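Cas13d (uncultured Ruminococcus sp, PDB 6IV9) is an RNA-guided CRISPR effector, captured here bound to its crRNA, whose two HEPN domains dictate crRNA maturation and target cleavage. Local coordinates at residues Ser62-Met70 / Asn133-Val144; Ser74-Tyr85 / Gln96-Leu107. The protein carries 2 engineered substitutions. All blocks are in the same frame, centred on the assembly; numbering follows the deposited sequence.

Interaction 1 of 2, residues Ser62-Met70 / Asn133-Val144; sequences SILVSENKM and NPTHRSGESSPV. With MG (magnesium ion), chain C; nucleotides of chain B.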
# COMPACT_ATOMS: atom_id res chain seq x y z
N SER A 62 17.24 -9.73 18.44
CA SER A 62 17.89 -10.54 17.40
C SER A 62 19.18 -11.19 17.92
O SER A 62 19.76 -10.69 18.84
CB SER A 62 18.14 -9.64 16.23
OG SER A 62 19.27 -10.02 15.52
N ILE A 63 19.54 -12.32 17.33
CA ILE A 63 20.87 -12.91 17.58
C ILE A 63 21.61 -12.85 16.24
O ILE A 63 21.27 -13.60 15.36
CB ILE A 63 20.79 -14.35 18.10
CG1 ILE A 63 19.91 -14.45 19.34
CG2 ILE A 63 22.19 -14.88 18.35
CD1 ILE A 63 19.82 -15.83 19.90
N LEU A 64 22.55 -11.94 16.11
CA LEU A 64 23.34 -11.80 14.87
C LEU A 64 24.49 -12.80 14.94
O LEU A 64 25.06 -12.95 15.99
CB LEU A 64 23.82 -10.36 14.75
CG LEU A 64 22.68 -9.36 14.72
CD1 LEU A 64 23.18 -7.94 14.83
CD2 LEU A 64 21.84 -9.53 13.47
N VAL A 65 24.76 -13.46 13.82
CA VAL A 65 25.81 -14.52 13.82
C VAL A 65 26.92 -14.17 12.85
O VAL A 65 26.65 -13.77 11.74
CB VAL A 65 25.24 -15.92 13.53
CG1 VAL A 65 26.31 -16.98 13.63
CG2 VAL A 65 24.06 -16.28 14.40
N SER A 66 28.14 -14.29 13.34
CA SER A 66 29.37 -14.20 12.53
C SER A 66 30.07 -15.56 12.62
O SER A 66 29.58 -16.47 13.31
CB SER A 66 30.26 -13.11 12.98
OG SER A 66 31.06 -13.57 14.04
N GLU A 67 31.18 -15.72 11.93
CA GLU A 67 31.81 -17.05 12.00
C GLU A 67 32.23 -17.32 13.45
O GLU A 67 31.94 -18.39 13.93
CB GLU A 67 32.94 -17.16 10.99
CG GLU A 67 33.56 -18.54 10.92
CD GLU A 67 32.64 -19.60 10.35
OE1 GLU A 67 31.44 -19.32 10.24
OE2 GLU A 67 33.12 -20.70 10.04
N ASN A 68 32.83 -16.37 14.14
CA ASN A 68 33.35 -16.73 15.47
C ASN A 68 32.48 -16.22 16.63
O ASN A 68 32.63 -16.73 17.71
CB ASN A 68 34.82 -16.32 15.58
CG ASN A 68 35.68 -17.02 14.55
OD1 ASN A 68 36.23 -16.39 13.67
ND2 ASN A 68 35.79 -18.33 14.65
N LYS A 69 31.56 -15.30 16.38
CA LYS A 69 30.81 -14.68 17.49
C LYS A 69 29.32 -14.55 17.19
O LYS A 69 28.95 -14.66 16.05
CB LYS A 69 31.28 -13.25 17.64
CG LYS A 69 32.76 -13.07 17.88
CD LYS A 69 33.23 -13.81 19.08
CE LYS A 69 34.69 -13.55 19.38
NZ LYS A 69 35.12 -14.19 20.64
N MET A 70 28.54 -14.35 18.25
CA MET A 70 27.10 -14.05 18.17
C MET A 70 26.90 -12.75 18.91
O MET A 70 27.59 -12.53 19.90
CB MET A 70 26.23 -15.11 18.85
CG MET A 70 26.16 -16.40 18.11
SD MET A 70 25.02 -17.53 18.88
CE MET A 70 25.90 -17.97 20.37
N ASN A 133 20.26 -22.11 20.26
CA ASN A 133 21.48 -21.39 19.85
C ASN A 133 21.39 -21.45 18.33
O ASN A 133 21.36 -22.53 17.80
CB ASN A 133 22.71 -22.10 20.40
CG ASN A 133 24.01 -21.51 19.93
OD1 ASN A 133 24.06 -20.89 18.89
ND2 ASN A 133 25.06 -21.71 20.69
N PRO A 134 21.38 -20.32 17.60
CA PRO A 134 21.19 -20.33 16.15
C PRO A 134 22.29 -21.02 15.34
O PRO A 134 22.06 -21.33 14.23
CB PRO A 134 21.05 -18.86 15.76
CG PRO A 134 21.63 -18.10 16.89
CD PRO A 134 21.54 -18.99 18.11
N THR A 135 23.44 -21.25 15.95
CA THR A 135 24.57 -21.91 15.25
C THR A 135 24.39 -23.44 15.27
O THR A 135 25.17 -24.11 14.63
CB THR A 135 25.91 -21.52 15.87
OG1 THR A 135 25.94 -22.02 17.20
CG2 THR A 135 26.15 -20.04 15.89
N HIS A 136 23.39 -23.95 15.97
CA HIS A 136 23.21 -25.41 16.10
C HIS A 136 22.19 -25.92 15.07
O HIS A 136 21.00 -25.76 15.29
CB HIS A 136 22.75 -25.73 17.52
CG HIS A 136 22.53 -27.17 17.76
ND1 HIS A 136 23.54 -28.07 17.76
CD2 HIS A 136 21.42 -27.87 18.04
CE1 HIS A 136 23.06 -29.26 18.00
NE2 HIS A 136 21.78 -29.16 18.17
N ARG A 137 22.68 -26.48 13.97
CA ARG A 137 21.83 -27.04 12.90
C ARG A 137 22.48 -28.31 12.33
O ARG A 137 23.62 -28.25 11.94
CB ARG A 137 21.59 -26.00 11.81
CG ARG A 137 21.06 -24.67 12.34
CD ARG A 137 20.88 -23.61 11.28
NE ARG A 137 21.97 -23.52 10.35
CZ ARG A 137 23.13 -22.93 10.58
NH1 ARG A 137 23.34 -22.32 11.72
NH2 ARG A 137 24.05 -22.93 9.65
N SER A 138 21.73 -29.40 12.27
CA SER A 138 22.29 -30.68 11.78
C SER A 138 22.53 -30.63 10.27
O SER A 138 21.76 -30.01 9.57
CB SER A 138 21.42 -31.83 12.14
OG SER A 138 20.30 -31.83 11.31
N GLY A 139 23.60 -31.25 9.82
CA GLY A 139 23.91 -31.31 8.39
C GLY A 139 24.40 -30.00 7.83
O GLY A 139 24.40 -29.87 6.62
N GLU A 140 24.78 -29.05 8.68
CA GLU A 140 25.33 -27.78 8.19
C GLU A 140 26.65 -27.51 8.92
O GLU A 140 26.63 -27.43 10.11
CB GLU A 140 24.35 -26.63 8.39
CG GLU A 140 23.13 -26.74 7.51
CD GLU A 140 22.26 -25.50 7.47
OE1 GLU A 140 21.06 -25.66 7.31
OE2 GLU A 140 22.79 -24.41 7.60
N SER A 141 27.74 -27.43 8.18
CA SER A 141 29.06 -27.19 8.80
C SER A 141 29.19 -25.79 9.40
O SER A 141 29.77 -25.66 10.45
CB SER A 141 30.16 -27.48 7.84
OG SER A 141 29.93 -28.71 7.20
N SER A 142 28.70 -24.78 8.70
CA SER A 142 28.88 -23.39 9.17
C SER A 142 27.96 -23.00 10.32
O SER A 142 26.81 -23.32 10.29
CB SER A 142 28.69 -22.42 8.05
OG SER A 142 28.86 -21.10 8.50
N PRO A 143 28.44 -22.17 11.27
CA PRO A 143 27.60 -21.61 12.31
C PRO A 143 26.60 -20.67 11.63
O PRO A 143 25.55 -20.47 12.14
CB PRO A 143 28.52 -20.73 13.15
CG PRO A 143 29.91 -21.09 12.75
CD PRO A 143 29.81 -21.72 11.38
N VAL A 144 26.99 -20.11 10.49
CA VAL A 144 26.17 -19.08 9.80
C VAL A 144 25.13 -19.73 8.89
O VAL A 144 25.49 -20.36 7.93
CB VAL A 144 27.04 -18.07 9.03
CG1 VAL A 144 26.21 -17.06 8.28
CG2 VAL A 144 28.03 -17.37 9.93
MG MG C . 25.88 -27.62 12.22
P G B 6 17.55 -28.79 13.18
OP1 G B 6 18.88 -29.37 13.11
OP2 G B 6 16.40 -29.59 12.93
O5' G B 6 17.27 -28.24 14.63
C5' G B 6 18.25 -27.50 15.37
C4' G B 6 17.75 -27.18 16.75
O4' G B 6 16.54 -26.35 16.66
C3' G B 6 17.29 -28.38 17.60
O3' G B 6 18.38 -28.97 18.27
C2' G B 6 16.35 -27.73 18.60
O2' G B 6 17.07 -27.03 19.61
C1' G B 6 15.62 -26.74 17.69
N9 G B 6 14.43 -27.27 17.05
C8 G B 6 14.30 -27.78 15.78
N7 G B 6 13.08 -28.13 15.50
C5 G B 6 12.37 -27.86 16.65
C6 G B 6 11.01 -28.08 16.96
O6 G B 6 10.12 -28.50 16.23
N1 G B 6 10.72 -27.72 18.27
C2 G B 6 11.63 -27.31 19.19
N2 G B 6 11.16 -27.04 20.41
N3 G B 6 12.90 -27.07 18.91
C4 G B 6 13.19 -27.35 17.62
P U B 7 18.39 -30.56 18.54
OP1 U B 7 19.73 -30.89 19.05
OP2 U B 7 17.85 -31.21 17.42
O5' U B 7 17.21 -30.76 19.56
C5' U B 7 17.38 -30.23 20.84
C4' U B 7 16.12 -30.38 21.63
O4' U B 7 15.10 -29.56 21.04
C3' U B 7 15.47 -31.75 21.70
O3' U B 7 16.10 -32.55 22.68
C2' U B 7 14.08 -31.37 22.16
O2' U B 7 14.06 -30.91 23.50
C1' U B 7 13.84 -30.15 21.28
N1 U B 7 13.28 -30.51 19.98
C2 U B 7 11.93 -30.68 19.95
O2 U B 7 11.23 -30.58 20.95
N3 U B 7 11.43 -31.00 18.73
C4 U B 7 12.12 -31.15 17.55
O4 U B 7 11.51 -31.43 16.52
C5 U B 7 13.54 -31.00 17.67
C6 U B 7 14.06 -30.74 18.87
O HOH W 1 25.34 -25.25 12.04
O HOH W 2 25.42 -27.69 14.48
O HOH W 3 28.21 -27.11 12.75
O HOH W 4 26.49 -29.91 11.68
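Val65 CA and Val144 CA lie 6.1 Å apart where the segment 62-70 meets the irregular loop 133-144, and no hydrogen bond passes between the two. Residues 62-70 turn from strand 60-65 into strand 69-75 of a four-stranded antiparallel sheet. The loop, which leaves the neighbouring three-stranded sheet after strand 129-132, opens with a type I turn, Asn133-His136, followed by a type II turn, Arg137-Glu140. The contact therefore joins the hairpin of one sheet to a metal-binding loop leaving the other. Pro134 supplies much of the apolar surface: its CG sits 3.6 Å from Ile63 CG2, the two side chains crossing at nearly a right angle, while Met70 SD approaches its CD. Val65 divides its branches, for with CG1 anti to the backbone N (chi1 -176°) that methyl reaches Thr135 CG2 at 3.8 Å and CG2 is turned onto Pro134. Beside Met70 SD, Asn133 OD1 closes an Asx turn, accepting from Thr135 N at 3.0 Å and from Thr135 OG1 at 2.8 Å, both from the same face of the amide. With an alanine here in place of Asn133, the Thr135 amide and hydroxyl would probably lose their shared acceptor, and a gap would be likely to open beside the Met70 sulfur. Behind this layer, the Arg137 guanidinium gathers the loop: NH1 donates to the carbonyls of Pro134 and Pro143 near its own plane, and Arg137 NH2 forms a salt bridge with Glu140 OE2 at 2.8 Å. The magnesium ion takes Arg137 O, Glu140 O and four waters, one of which links Thr135 O to Ser142 O. The same loop reaches the crRNA, where His136 NE2 donates to OP1 of U7 of chain B and Ser138 N donates an almost straight hydrogen bond (177°) to OP1 of G6 of chain B, 3.0 Å away.

Interaction 2 of 2, residues Ser74-Tyr85 / Gln96-Leu107; sequences SFGKGNSAVLEY and QLSSKDNSNIEL. With nucleotides of chain B.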
# COMPACT_ATOMS: atom_id res chain seq x y z
N SER A 74 18.60 -6.35 22.19
CA SER A 74 17.29 -6.21 22.85
C SER A 74 16.56 -5.02 22.22
O SER A 74 17.15 -4.28 21.47
CB SER A 74 17.38 -6.09 24.34
OG SER A 74 17.93 -4.85 24.72
N PHE A 75 15.28 -4.90 22.50
CA PHE A 75 14.53 -3.80 21.88
C PHE A 75 14.76 -2.49 22.62
O PHE A 75 14.56 -2.40 23.81
CB PHE A 75 13.04 -4.09 21.89
CG PHE A 75 12.64 -5.27 21.06
CD1 PHE A 75 12.41 -5.14 19.71
CD2 PHE A 75 12.46 -6.50 21.65
CE1 PHE A 75 12.03 -6.23 18.96
CE2 PHE A 75 12.07 -7.59 20.89
CZ PHE A 75 11.86 -7.45 19.55
N GLY A 76 15.15 -1.49 21.85
CA GLY A 76 15.19 -0.10 22.30
C GLY A 76 13.88 0.57 21.89
O GLY A 76 12.91 -0.12 21.67
N LYS A 77 13.87 1.89 21.82
CA LYS A 77 12.65 2.61 21.39
C LYS A 77 12.40 2.30 19.92
O LYS A 77 13.35 2.30 19.16
CB LYS A 77 12.80 4.12 21.60
CG LYS A 77 11.50 4.89 21.64
CD LYS A 77 11.62 6.38 21.44
CE LYS A 77 10.28 7.06 21.23
NZ LYS A 77 9.47 6.42 20.17
N GLY A 78 11.16 2.03 19.56
CA GLY A 78 10.82 1.78 18.15
C GLY A 78 11.63 0.64 17.58
O GLY A 78 11.57 -0.44 18.12
N ASN A 79 12.35 0.92 16.49
CA ASN A 79 13.14 -0.12 15.80
C ASN A 79 14.60 -0.12 16.25
O ASN A 79 15.37 -0.85 15.69
CB ASN A 79 13.01 -0.03 14.28
CG ASN A 79 13.43 -1.33 13.65
OD1 ASN A 79 13.23 -2.39 14.23
ND2 ASN A 79 14.04 -1.27 12.49
N SER A 80 14.94 0.67 17.25
CA SER A 80 16.33 0.71 17.75
C SER A 80 16.73 -0.60 18.42
O SER A 80 15.92 -1.18 19.10
CB SER A 80 16.51 1.84 18.68
OG SER A 80 16.18 3.03 18.02
N ALA A 81 17.99 -0.97 18.24
CA ALA A 81 18.59 -2.19 18.80
C ALA A 81 19.54 -1.81 19.93
O ALA A 81 20.26 -0.85 19.78
CB ALA A 81 19.33 -2.94 17.74
N VAL A 82 19.47 -2.52 21.05
CA VAL A 82 20.44 -2.30 22.15
C VAL A 82 21.38 -3.50 22.10
O VAL A 82 20.92 -4.60 22.30
CB VAL A 82 19.72 -2.24 23.51
CG1 VAL A 82 20.70 -2.24 24.66
CG2 VAL A 82 18.79 -1.06 23.60
N LEU A 83 22.65 -3.27 21.79
CA LEU A 83 23.58 -4.42 21.78
C LEU A 83 23.73 -4.86 23.24
O LEU A 83 24.07 -4.03 24.07
CB LEU A 83 24.92 -4.00 21.19
CG LEU A 83 25.05 -4.23 19.69
CD1 LEU A 83 26.23 -3.46 19.13
CD2 LEU A 83 25.17 -5.70 19.41
N GLU A 84 23.46 -6.12 23.52
CA GLU A 84 23.50 -6.57 24.92
C GLU A 84 24.73 -7.42 25.18
O GLU A 84 25.44 -7.15 26.13
CB GLU A 84 22.26 -7.40 25.21
CG GLU A 84 20.97 -6.60 25.25
CD GLU A 84 20.66 -5.95 26.59
OE1 GLU A 84 21.49 -6.01 27.47
OE2 GLU A 84 19.58 -5.41 26.73
N TYR A 85 24.94 -8.45 24.37
CA TYR A 85 26.07 -9.35 24.66
C TYR A 85 26.78 -9.81 23.40
O TYR A 85 26.17 -9.91 22.37
CB TYR A 85 25.57 -10.62 25.34
CG TYR A 85 24.93 -10.39 26.68
CD1 TYR A 85 23.58 -10.12 26.76
CD2 TYR A 85 25.66 -10.43 27.84
CE1 TYR A 85 22.97 -9.90 27.98
CE2 TYR A 85 25.07 -10.22 29.06
CZ TYR A 85 23.72 -9.94 29.13
OH TYR A 85 23.11 -9.72 30.32
N GLN A 96 29.35 -8.53 28.25
CA GLN A 96 28.19 -7.62 28.24
C GLN A 96 28.62 -6.32 27.56
O GLN A 96 29.62 -5.75 27.96
CB GLN A 96 27.66 -7.37 29.64
CG GLN A 96 26.43 -6.48 29.65
CD GLN A 96 25.75 -6.46 30.99
OE1 GLN A 96 25.98 -7.30 31.83
NE2 GLN A 96 24.90 -5.47 31.18
N LEU A 97 27.87 -5.92 26.54
CA LEU A 97 28.15 -4.68 25.79
C LEU A 97 27.28 -3.54 26.33
O LEU A 97 27.69 -2.40 26.23
CB LEU A 97 27.83 -4.93 24.31
CG LEU A 97 28.53 -6.12 23.68
CD1 LEU A 97 28.06 -6.35 22.26
CD2 LEU A 97 30.03 -5.93 23.70
N SER A 98 26.11 -3.89 26.83
CA SER A 98 25.15 -2.90 27.37
C SER A 98 25.58 -2.38 28.75
O SER A 98 26.26 -3.09 29.47
CB SER A 98 23.78 -3.48 27.44
OG SER A 98 23.75 -4.63 28.25
N SER A 99 25.19 -1.14 29.04
CA SER A 99 25.40 -0.51 30.36
C SER A 99 24.37 -1.07 31.33
O SER A 99 23.39 -1.64 30.89
CB SER A 99 25.24 0.97 30.25
OG SER A 99 23.89 1.28 30.00
N LYS A 100 24.57 -0.85 32.62
CA LYS A 100 23.59 -1.35 33.62
C LYS A 100 22.24 -0.69 33.39
O LYS A 100 21.24 -1.34 33.61
CB LYS A 100 24.05 -1.01 35.04
CG LYS A 100 23.01 -1.24 36.12
CD LYS A 100 23.62 -1.63 37.44
CE LYS A 100 24.44 -0.52 38.06
NZ LYS A 100 24.86 -0.85 39.44
N ASP A 101 22.22 0.59 33.06
CA ASP A 101 20.95 1.31 32.81
C ASP A 101 20.26 0.85 31.53
O ASP A 101 19.06 0.69 31.55
CB ASP A 101 21.20 2.81 32.76
CG ASP A 101 21.39 3.45 34.12
OD1 ASP A 101 20.90 2.89 35.11
OD2 ASP A 101 22.03 4.51 34.18
N ASN A 102 20.99 0.72 30.43
CA ASN A 102 20.40 0.33 29.12
C ASN A 102 19.96 -1.14 29.03
O ASN A 102 19.08 -1.41 28.25
CB ASN A 102 21.29 0.72 27.94
CG ASN A 102 21.64 2.19 27.96
OD1 ASN A 102 22.69 2.58 27.46
ND2 ASN A 102 20.78 3.00 28.54
N SER A 103 20.57 -2.04 29.79
CA SER A 103 20.30 -3.49 29.63
C SER A 103 18.84 -3.87 29.89
O SER A 103 18.30 -3.44 30.88
CB SER A 103 21.25 -4.31 30.43
OG SER A 103 21.11 -5.67 30.10
N ASN A 104 18.29 -4.70 29.01
CA ASN A 104 16.88 -5.16 29.11
C ASN A 104 16.79 -6.65 29.39
O ASN A 104 15.73 -7.10 29.76
CB ASN A 104 16.14 -4.85 27.81
CG ASN A 104 16.10 -3.37 27.57
OD1 ASN A 104 15.76 -2.63 28.47
ND2 ASN A 104 16.49 -2.93 26.40
N ILE A 105 17.87 -7.38 29.19
CA ILE A 105 17.83 -8.84 29.39
C ILE A 105 19.09 -9.30 30.10
O ILE A 105 20.11 -8.66 29.95
CB ILE A 105 17.64 -9.56 28.05
CG1 ILE A 105 18.74 -9.17 27.06
CG2 ILE A 105 16.26 -9.30 27.50
CD1 ILE A 105 18.67 -9.91 25.77
N GLU A 106 18.97 -10.39 30.85
CA GLU A 106 20.09 -11.00 31.59
C GLU A 106 20.40 -12.33 30.91
O GLU A 106 19.49 -13.11 30.75
CB GLU A 106 19.69 -11.21 33.04
CG GLU A 106 20.70 -11.98 33.84
CD GLU A 106 21.15 -11.30 35.12
OE1 GLU A 106 20.34 -10.61 35.74
OE2 GLU A 106 22.32 -11.47 35.49
N LEU A 107 21.63 -12.52 30.48
CA LEU A 107 21.98 -13.78 29.82
C LEU A 107 22.35 -14.82 30.87
O LEU A 107 23.14 -14.53 31.75
CB LEU A 107 23.14 -13.54 28.86
CG LEU A 107 23.34 -14.59 27.77
CD1 LEU A 107 22.09 -14.75 26.95
CD2 LEU A 107 24.51 -14.25 26.88
P C B 30 5.75 -9.53 14.68
OP1 C B 30 4.50 -10.18 14.96
OP2 C B 30 5.84 -8.35 13.80
O5' C B 30 6.42 -8.99 16.02
C5' C B 30 6.41 -9.78 17.21
C4' C B 30 6.73 -8.90 18.39
O4' C B 30 8.07 -8.37 18.29
C3' C B 30 5.89 -7.67 18.64
O3' C B 30 4.62 -8.01 19.16
C2' C B 30 6.77 -6.94 19.67
O2' C B 30 6.62 -7.46 20.98
C1' C B 30 8.16 -7.22 19.11
N1 C B 30 8.71 -6.12 18.32
C2 C B 30 9.11 -5.01 19.05
O2 C B 30 8.99 -5.03 20.28
N3 C B 30 9.62 -3.94 18.40
C4 C B 30 9.81 -3.99 17.08
N4 C B 30 10.41 -2.96 16.50
C5 C B 30 9.44 -5.14 16.31
C6 C B 30 8.97 -6.20 16.98
P A B 29 8.26 -10.11 9.14
OP1 A B 29 8.20 -8.71 8.90
OP2 A B 29 9.43 -10.93 8.75
O5' A B 29 8.01 -10.24 10.71
C5' A B 29 7.85 -11.53 11.31
C4' A B 29 8.48 -11.50 12.68
O4' A B 29 9.89 -11.21 12.51
C3' A B 29 7.99 -10.38 13.59
O3' A B 29 6.70 -10.68 14.14
C2' A B 29 9.14 -10.32 14.59
O2' A B 29 9.07 -11.40 15.52
C1' A B 29 10.35 -10.51 13.64
N9 A B 29 10.86 -9.25 13.19
C8 A B 29 10.58 -8.57 12.03
N7 A B 29 11.09 -7.37 12.01
C5 A B 29 11.72 -7.24 13.23
C6 A B 29 12.40 -6.18 13.84
N6 A B 29 12.61 -5.00 13.25
N1 A B 29 12.89 -6.37 15.09
C2 A B 29 12.69 -7.55 15.67
N3 A B 29 12.05 -8.62 15.21
C4 A B 29 11.55 -8.38 13.99
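Strand 81-88 carries a classic beta bulge, Glu84 and Tyr85 lying opposite Ile72 of strand 69-75, and both side chains engage residues 96-107. Glu84 folds back at chi2 (-85°), which carries its carboxylate toward four donors. Glu84 OE2 accepts from Asn104 N at 2.7 Å through its syn lone pair and from Ser74 OG through its anti lone pair. Glu84 OE1 takes Ser103 OG on its syn lone pair, also at 2.7 Å, while Ser98 OG comes from above the carboxylate plane; Ser103 OG is further bonded to Lys120. Ser74 OG in turn receives Asn104 ND2 at 2.9 Å, nearly in the amide plane, extending the network back to strand 69-75. That strand and 81-88 form an antiparallel hairpin tipped by a type II' turn, Lys77-Ser80, and the turn grips the crRNA: Gly78 O accepts from N4 of C30 of chain B and Asn79 OD1 from N6 of A29 of chain B. Phe75, on the strand leading into it, lays one ring face against the C30 base. At the far end, Tyr85 and Gln96 form an antiparallel non-hydrogen-bonded pair between strand 81-88 and the outermost strand 94-96. Leu107 CB sits over the face of the Tyr85 ring, 3.7 Å from the ring centroid, in a CH-pi contact. Tyr85 OH donates to Ile105 O, which lies at the ring edge, and accepts from Leu107 N, each at 3.2 Å.

Both contacts draw on strand 69-75 and the four-stranded sheet, and interaction 2 is nested in the chain loop that interaction 1 closes, their centres about 21 Å apart. Each is partly buried, and each tethers that sheet to the three-stranded one: 62-70 to the loop leaving it after strand 129-132, 74-85 to the entry into strand 105-110. Their chemistry differs. Interaction 1 is largely apolar and has no hydrogen bond across it; its metal site and salt bridge lie within the loop. Interaction 2 is stitched by hydrogen bonds, several converging on one buried carboxylate. The RNA hydrogen bonds described go to phosphate oxygens beside interaction 1 and to base amino groups beside interaction 2.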